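Long-range contacts in LacI family transcription regulator (PDB 4O5A), which probably regulates transcription as a LacI-family regulator, pairing a DNA-binding helix-turn-helix domain with a periplasmic-binding-protein-like domain that would sense a small effector: residues 133-138 against 154-159; 195-200 against 253-258; 295-300 against 337-342. All blocks are in the same frame, centred on the assembly; numbering follows the deposited sequence.

Contact 1. Residues 133-138 against 154-159; sequences LLLLNL and MPCLAL
L133 and L135 are held to P155, L157 and L159 by four backbone hydrogen bonds. L133 N donates to P155 O and L133 O accepts from L157 N; L135 N reaches L157 O at 2.9 Å and L135 O takes L159 N at 3.0 Å. The carbonyls also receive CA-H...O contacts, such as C156 CA to L133 O at 3.2 Å.

The two strands run parallel, 19° apart, and are joined through helix 143-149, a classical beta-alpha-beta unit in the parallel sheet of one lobe of the periplasmic-binding-protein fold. Side chains alternate between two faces. L133, L135, C156 and A158 lie on the face covered by that helix, where M148 packs on the first three. L134 and L157 lie on the other, against helix 304-320.

The side chain of selenomethionine M154 crosses that of L133 at about a right angle, its CG 3.8 Å from L133 CD1. L159 spreads its two methyls between two leucines: CD1 touches L134 CD1, and CD2 lies 3.8 Å from CD2 of L136, whose side chain runs beside it. L138 CD2 rests on A158 CB.

Two waters, both donating to L159 O, carry the link on to N137 N and L138 N.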
# COMPACT_ATOMS: atom_id res chain seq x y z
N LEU A 133 -7.06 4.83 22.15
CA LEU A 133 -6.18 3.88 21.45
C LEU A 133 -6.99 3.09 20.44
O LEU A 133 -8.11 2.68 20.71
CB LEU A 133 -5.58 2.89 22.45
CG LEU A 133 -4.79 3.47 23.61
CD1 LEU A 133 -4.36 2.38 24.55
CD2 LEU A 133 -3.59 4.18 23.03
N LEU A 134 -6.40 2.86 19.28
CA LEU A 134 -7.02 2.05 18.25
C LEU A 134 -6.32 0.70 18.25
O LEU A 134 -5.09 0.64 18.15
CB LEU A 134 -6.85 2.76 16.90
CG LEU A 134 -7.38 2.05 15.66
CD1 LEU A 134 -8.87 1.83 15.79
CD2 LEU A 134 -7.06 2.86 14.42
N LEU A 135 -7.08 -0.39 18.38
CA LEU A 135 -6.52 -1.74 18.39
C LEU A 135 -6.84 -2.49 17.11
O LEU A 135 -8.01 -2.74 16.81
CB LEU A 135 -7.05 -2.53 19.58
CG LEU A 135 -6.93 -1.89 20.96
CD1 LEU A 135 -7.57 -2.76 22.03
CD2 LEU A 135 -5.47 -1.61 21.29
N LEU A 136 -5.81 -2.87 16.37
CA LEU A 136 -6.01 -3.63 15.13
C LEU A 136 -5.46 -5.04 15.27
O LEU A 136 -4.65 -5.33 16.16
CB LEU A 136 -5.33 -2.93 13.95
CG LEU A 136 -5.65 -1.46 13.71
CD1 LEU A 136 -4.82 -0.93 12.54
CD2 LEU A 136 -7.14 -1.22 13.46
N ASN A 137 -5.91 -5.92 14.37
CA ASN A 137 -5.36 -7.27 14.26
C ASN A 137 -5.42 -8.05 15.56
O ASN A 137 -4.40 -8.56 16.04
CB ASN A 137 -3.93 -7.21 13.72
CG ASN A 137 -3.86 -6.55 12.37
OD1 ASN A 137 -4.74 -6.73 11.53
ND2 ASN A 137 -2.80 -5.78 12.14
N LEU A 138 -6.61 -8.13 16.13
CA LEU A 138 -6.82 -8.86 17.36
C LEU A 138 -6.56 -10.34 17.12
O LEU A 138 -7.05 -10.92 16.14
CB LEU A 138 -8.25 -8.64 17.88
CG LEU A 138 -8.53 -7.31 18.59
CD1 LEU A 138 -7.65 -7.17 19.82
CD2 LEU A 138 -8.35 -6.09 17.68
N MSE A 154 -8.86 4.68 29.95
CA MSE A 154 -8.34 4.97 28.61
C MSE A 154 -9.28 4.42 27.55
O MSE A 154 -9.39 3.20 27.39
CB MSE A 154 -6.93 4.40 28.43
CG MSE A 154 -6.43 4.41 26.98
SE MSE A 154 -6.11 6.20 26.24
CE MSE A 154 -4.38 6.52 27.10
N PRO A 155 -9.97 5.31 26.82
CA PRO A 155 -10.85 4.88 25.74
C PRO A 155 -10.11 4.05 24.70
O PRO A 155 -8.98 4.37 24.34
CB PRO A 155 -11.31 6.20 25.11
CG PRO A 155 -11.30 7.17 26.27
CD PRO A 155 -10.07 6.76 27.07
N CYS A 156 -10.74 2.98 24.23
CA CYS A 156 -10.19 2.24 23.11
C CYS A 156 -11.29 1.68 22.22
O CYS A 156 -12.45 1.58 22.64
CB CYS A 156 -9.28 1.11 23.58
SG CYS A 156 -10.16 -0.19 24.47
N LEU A 157 -10.90 1.33 21.01
CA LEU A 157 -11.79 0.73 20.04
C LEU A 157 -11.03 -0.34 19.29
O LEU A 157 -9.90 -0.12 18.83
CB LEU A 157 -12.29 1.77 19.05
CG LEU A 157 -13.17 1.26 17.92
CD1 LEU A 157 -14.58 1.00 18.42
CD2 LEU A 157 -13.17 2.25 16.76
N ALA A 158 -11.64 -1.52 19.16
CA ALA A 158 -11.03 -2.60 18.41
C ALA A 158 -11.71 -2.78 17.05
O ALA A 158 -12.93 -2.63 16.94
CB ALA A 158 -11.08 -3.89 19.21
N LEU A 159 -10.92 -3.09 16.03
CA LEU A 159 -11.49 -3.46 14.74
C LEU A 159 -11.32 -4.96 14.56
O LEU A 159 -10.24 -5.43 14.19
CB LEU A 159 -10.82 -2.70 13.59
CG LEU A 159 -11.43 -1.35 13.20
CD1 LEU A 159 -11.57 -0.41 14.40
CD2 LEU A 159 -10.62 -0.69 12.09
O HOH W 1 -8.03 -4.83 12.55
O HOH W 2 -8.72 -7.81 14.05

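Contact 2. Residues 195-200 against 253-258; sequences ARVAGP and IIYDND
R196 and D256 meet in a buried salt bridge just where the two strands end. R196 NH2 lies 3.1 Å from D256 OD2, on that oxygen's syn side and near the guanidinium plane, while NH2 and NE of R196 both make weak bonds to D256 OD1. The two flat groups are turned 28° apart. The arginine chain runs out past I254, its CG 4.0 Å from I254 CB, and bends at chi3 (92°), which sets NE on the side of D256 OD1. A198 CB lies over one face of the guanidinium, 3.4 Å above its plane and offset toward the rim. D256 OD2 has a second donor, G199 N at 3.3 Å, which comes from well above the carboxylate plane.

On the other face of the sheet V197 lies alongside Y255, with V197 CB 3.6 Å from Y255 CD1. I253 CG2 sits over one face of the tyrosine ring, off toward the rim, and also touches V197 CG2. The ring's hydroxyl is bonded to T240 OG1.

Backbone bonds set all this in register: I254 N to A195 O, V197 N to I254 O at 2.8 Å, and D256 N to V197 O. The strands are parallel neighbours in the second sheet of the periplasmic-binding-protein-like fold. Further out, F213 makes a cation-pi contact with R196, W284 packs on both R196 and D256, and helix 233-245 covers V197. One residue beyond D256, N257 caps helix 258-271 through OD1 to M260 N.

With an arginine and a main-chain N-H both directed at it, the buried carboxylate of D256 is likely to stay ionised, and through the G199 N bond its OD2 joins the loop after strand 195-197 to the residue following strand 253-255.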
# COMPACT_ATOMS: atom_id res chain seq x y z
N ALA A 195 -11.37 -24.21 -3.49
CA ALA A 195 -10.29 -24.18 -2.51
C ALA A 195 -10.01 -22.78 -2.06
O ALA A 195 -10.36 -21.81 -2.74
CB ALA A 195 -9.04 -24.83 -3.08
N ARG A 196 -9.38 -22.67 -0.90
CA ARG A 196 -8.96 -21.39 -0.37
C ARG A 196 -7.47 -21.41 -0.15
O ARG A 196 -6.91 -22.37 0.39
CB ARG A 196 -9.65 -21.14 0.99
CG ARG A 196 -10.60 -19.98 1.03
CD ARG A 196 -11.11 -19.75 2.45
NE ARG A 196 -10.29 -18.78 3.19
CZ ARG A 196 -10.00 -18.89 4.48
NH1 ARG A 196 -10.42 -19.94 5.17
NH2 ARG A 196 -9.27 -17.96 5.09
N VAL A 197 -6.81 -20.34 -0.57
CA VAL A 197 -5.42 -20.11 -0.20
C VAL A 197 -5.44 -19.02 0.86
O VAL A 197 -5.64 -17.86 0.56
CB VAL A 197 -4.61 -19.70 -1.43
CG1 VAL A 197 -3.18 -19.32 -1.05
CG2 VAL A 197 -4.58 -20.86 -2.43
N ALA A 198 -5.25 -19.43 2.12
CA ALA A 198 -5.43 -18.55 3.27
C ALA A 198 -4.11 -18.01 3.80
O ALA A 198 -3.04 -18.43 3.36
CB ALA A 198 -6.16 -19.30 4.36
N GLY A 199 -4.19 -17.08 4.74
CA GLY A 199 -3.00 -16.55 5.38
C GLY A 199 -2.57 -17.49 6.49
O GLY A 199 -3.05 -18.63 6.54
N PRO A 200 -1.69 -17.03 7.38
CA PRO A 200 -1.21 -17.87 8.47
C PRO A 200 -2.34 -18.31 9.39
O PRO A 200 -3.31 -17.57 9.55
CB PRO A 200 -0.24 -16.95 9.22
CG PRO A 200 0.20 -15.97 8.20
CD PRO A 200 -0.99 -15.73 7.33
N ILE A 253 -10.65 -20.97 -6.92
CA ILE A 253 -9.78 -20.73 -5.78
C ILE A 253 -10.02 -19.32 -5.26
O ILE A 253 -10.04 -18.36 -6.03
CB ILE A 253 -8.28 -20.92 -6.14
CG1 ILE A 253 -8.07 -22.36 -6.62
CG2 ILE A 253 -7.39 -20.67 -4.91
CD1 ILE A 253 -6.69 -22.58 -7.25
N ILE A 254 -10.23 -19.22 -3.95
CA ILE A 254 -10.36 -17.94 -3.28
C ILE A 254 -9.06 -17.64 -2.51
O ILE A 254 -8.60 -18.46 -1.72
CB ILE A 254 -11.55 -17.96 -2.30
CG1 ILE A 254 -12.85 -18.20 -3.09
CG2 ILE A 254 -11.62 -16.65 -1.55
CD1 ILE A 254 -14.08 -18.25 -2.22
N TYR A 255 -8.47 -16.47 -2.76
CA TYR A 255 -7.23 -16.09 -2.10
C TYR A 255 -7.46 -15.03 -1.04
O TYR A 255 -8.21 -14.09 -1.26
CB TYR A 255 -6.26 -15.51 -3.12
CG TYR A 255 -5.83 -16.52 -4.16
CD1 TYR A 255 -4.63 -17.20 -4.03
CD2 TYR A 255 -6.63 -16.78 -5.26
CE1 TYR A 255 -4.23 -18.14 -4.99
CE2 TYR A 255 -6.24 -17.70 -6.23
CZ TYR A 255 -5.05 -18.37 -6.09
OH TYR A 255 -4.69 -19.29 -7.04
N ASP A 256 -6.74 -15.15 0.09
CA ASP A 256 -6.91 -14.20 1.19
C ASP A 256 -6.32 -12.81 0.92
O ASP A 256 -6.54 -11.89 1.70
CB ASP A 256 -6.35 -14.78 2.50
CG ASP A 256 -7.39 -15.58 3.29
OD1 ASP A 256 -8.38 -16.03 2.68
OD2 ASP A 256 -7.20 -15.76 4.51
N ASN A 257 -5.57 -12.64 -0.16
CA ASN A 257 -5.20 -11.29 -0.56
C ASN A 257 -5.04 -11.12 -2.05
O ASN A 257 -5.02 -12.10 -2.79
CB ASN A 257 -3.97 -10.75 0.20
CG ASN A 257 -2.66 -11.41 -0.22
OD1 ASN A 257 -2.59 -12.15 -1.19
ND2 ASN A 257 -1.59 -11.12 0.53
N ASP A 258 -4.93 -9.87 -2.48
CA ASP A 258 -4.83 -9.57 -3.91
C ASP A 258 -3.56 -10.08 -4.58
O ASP A 258 -3.62 -10.62 -5.69
CB ASP A 258 -5.02 -8.06 -4.16
CG ASP A 258 -4.08 -7.18 -3.34
OD1 ASP A 258 -3.19 -7.67 -2.60
OD2 ASP A 258 -4.23 -5.94 -3.45

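Contact 3. Residues 295-300 against 337-342; sequences PPITAL and RASTAP
P295, which follows a cis peptide bond, sets its CB 3.7 Å from A338 CB at the start of the contact. P296 comes next: its ring lies against the aliphatic part of R337, CB to CD 3.9 Å, and its CD is near A338 CB. The facing residues R337 to T340 form a type I beta turn, which brings all four of its side chains against the segment.

I297 offers its carbonyl to R337. NH1 of the arginine meets I297 O at 2.8 Å, almost straight along the carbonyl and in the guanidinium plane. The arginine chain is extended from CG to NE, and the outer nitrogen NH2 makes a salt bridge to D286. An alanine at R337 would probably leave I297 O without this donor, take one salt-bridge partner from D286, and expose the flank of P296.

T298 is gripped from several sides. Its N donates to S339 OG at 2.8 Å, an oxygen also bonded to I281 O. Its OG1, anti to the carbonyl carbon (chi1 -70°), accepts from R337 N at 2.8 Å and donates to T340 OG1 at 2.9 Å. The two threonine side chains cross at about a right angle, and T340 OG1 is bonded in addition to H185 NE2. A299 CB then lies 3.7 Å from R337 NH1.

The turn thus fastens the chain beyond strand 333-335 to the start of strand 298-301, at one side of the mixed sheet. Strand 280-284 flanks T298 and T340, helix 288-292 packs on I297, A299 and R337, and helix 258-271 meets P295 and I297 through E265.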
# COMPACT_ATOMS: atom_id res chain seq x y z
N PRO A 295 -7.16 -12.08 -16.68
CA PRO A 295 -8.19 -11.05 -16.73
C PRO A 295 -8.38 -10.36 -15.38
O PRO A 295 -7.86 -10.84 -14.36
CB PRO A 295 -9.44 -11.85 -17.09
CG PRO A 295 -9.21 -13.17 -16.40
CD PRO A 295 -7.75 -13.43 -16.62
N PRO A 296 -9.11 -9.25 -15.37
CA PRO A 296 -9.39 -8.58 -14.09
C PRO A 296 -10.06 -9.53 -13.08
O PRO A 296 -10.89 -10.37 -13.44
CB PRO A 296 -10.31 -7.44 -14.49
CG PRO A 296 -9.91 -7.12 -15.90
CD PRO A 296 -9.62 -8.48 -16.52
N ILE A 297 -9.68 -9.37 -11.82
CA ILE A 297 -9.99 -10.35 -10.79
C ILE A 297 -11.18 -9.92 -9.91
O ILE A 297 -11.18 -8.83 -9.31
CB ILE A 297 -8.74 -10.63 -9.92
CG1 ILE A 297 -7.60 -11.21 -10.79
CG2 ILE A 297 -9.07 -11.59 -8.78
CD1 ILE A 297 -6.29 -11.43 -10.03
N THR A 298 -12.17 -10.80 -9.83
CA THR A 298 -13.35 -10.63 -8.99
C THR A 298 -12.91 -10.53 -7.53
O THR A 298 -12.07 -11.31 -7.08
CB THR A 298 -14.27 -11.83 -9.16
OG1 THR A 298 -14.85 -11.79 -10.46
CG2 THR A 298 -15.37 -11.83 -8.10
N ALA A 299 -13.44 -9.56 -6.79
CA ALA A 299 -12.91 -9.28 -5.46
C ALA A 299 -14.01 -8.98 -4.45
O ALA A 299 -14.99 -8.34 -4.78
CB ALA A 299 -11.98 -8.10 -5.51
N LEU A 300 -13.78 -9.42 -3.22
CA LEU A 300 -14.63 -9.05 -2.10
C LEU A 300 -14.01 -7.76 -1.58
O LEU A 300 -12.88 -7.76 -1.08
CB LEU A 300 -14.61 -10.16 -1.05
CG LEU A 300 -15.66 -10.16 0.06
CD1 LEU A 300 -15.48 -8.97 0.97
CD2 LEU A 300 -17.07 -10.19 -0.54
N ARG A 337 -15.89 -9.43 -11.65
CA ARG A 337 -15.04 -9.12 -12.79
C ARG A 337 -14.89 -10.36 -13.66
O ARG A 337 -15.61 -11.35 -13.50
CB ARG A 337 -13.68 -8.56 -12.32
CG ARG A 337 -13.80 -7.29 -11.45
CD ARG A 337 -12.53 -6.47 -11.39
NE ARG A 337 -12.70 -5.24 -10.58
CZ ARG A 337 -12.32 -5.10 -9.31
NH1 ARG A 337 -11.76 -6.12 -8.66
NH2 ARG A 337 -12.53 -3.94 -8.68
N ALA A 338 -13.94 -10.32 -14.58
CA ALA A 338 -13.84 -11.35 -15.60
C ALA A 338 -13.32 -12.69 -15.10
O ALA A 338 -13.47 -13.71 -15.79
CB ALA A 338 -12.99 -10.85 -16.76
N SER A 339 -12.72 -12.72 -13.91
CA SER A 339 -12.06 -13.95 -13.44
C SER A 339 -12.99 -15.00 -12.81
O SER A 339 -12.51 -16.05 -12.39
CB SER A 339 -10.93 -13.61 -12.45
OG SER A 339 -11.49 -13.20 -11.20
N THR A 340 -14.29 -14.73 -12.73
CA THR A 340 -15.23 -15.78 -12.30
C THR A 340 -16.24 -16.01 -13.40
O THR A 340 -16.70 -15.06 -14.03
CB THR A 340 -15.96 -15.46 -10.97
OG1 THR A 340 -16.50 -14.13 -11.02
CG2 THR A 340 -14.99 -15.54 -9.79
N ALA A 341 -16.55 -17.28 -13.64
CA ALA A 341 -17.46 -17.67 -14.72
C ALA A 341 -17.98 -19.08 -14.44
O ALA A 341 -17.55 -19.71 -13.48
CB ALA A 341 -16.72 -17.61 -16.06
N PRO A 342 -18.93 -19.59 -15.25
CA PRO A 342 -19.41 -20.94 -14.95
C PRO A 342 -18.31 -22.01 -14.89
O PRO A 342 -17.29 -21.90 -15.58
CB PRO A 342 -20.36 -21.24 -16.10
CG PRO A 342 -20.97 -19.89 -16.40
CD PRO A 342 -19.78 -18.94 -16.27

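Overall arrangement
Contacts 1 and 2 are both buried, parallel strand pairs, but they belong to different sheets, one in each lobe, with centres about 26 Å apart on opposite sides of the chain's centre. The side-chain contacts of contact 1 are apolar, mostly leucine, with two waters bridging L159 to N137 and L138; contact 2 places an arginine-aspartate pair on one face of its sheet. Contact 3 shares that second sheet, its centre about 15 Å from contact 2, with strand 280-284 running between them. Only partly buried, it pairs a strand start with a turn, so side-chain hydroxyls and an arginine replace the regular backbone bonds seen in contacts 1 and 2.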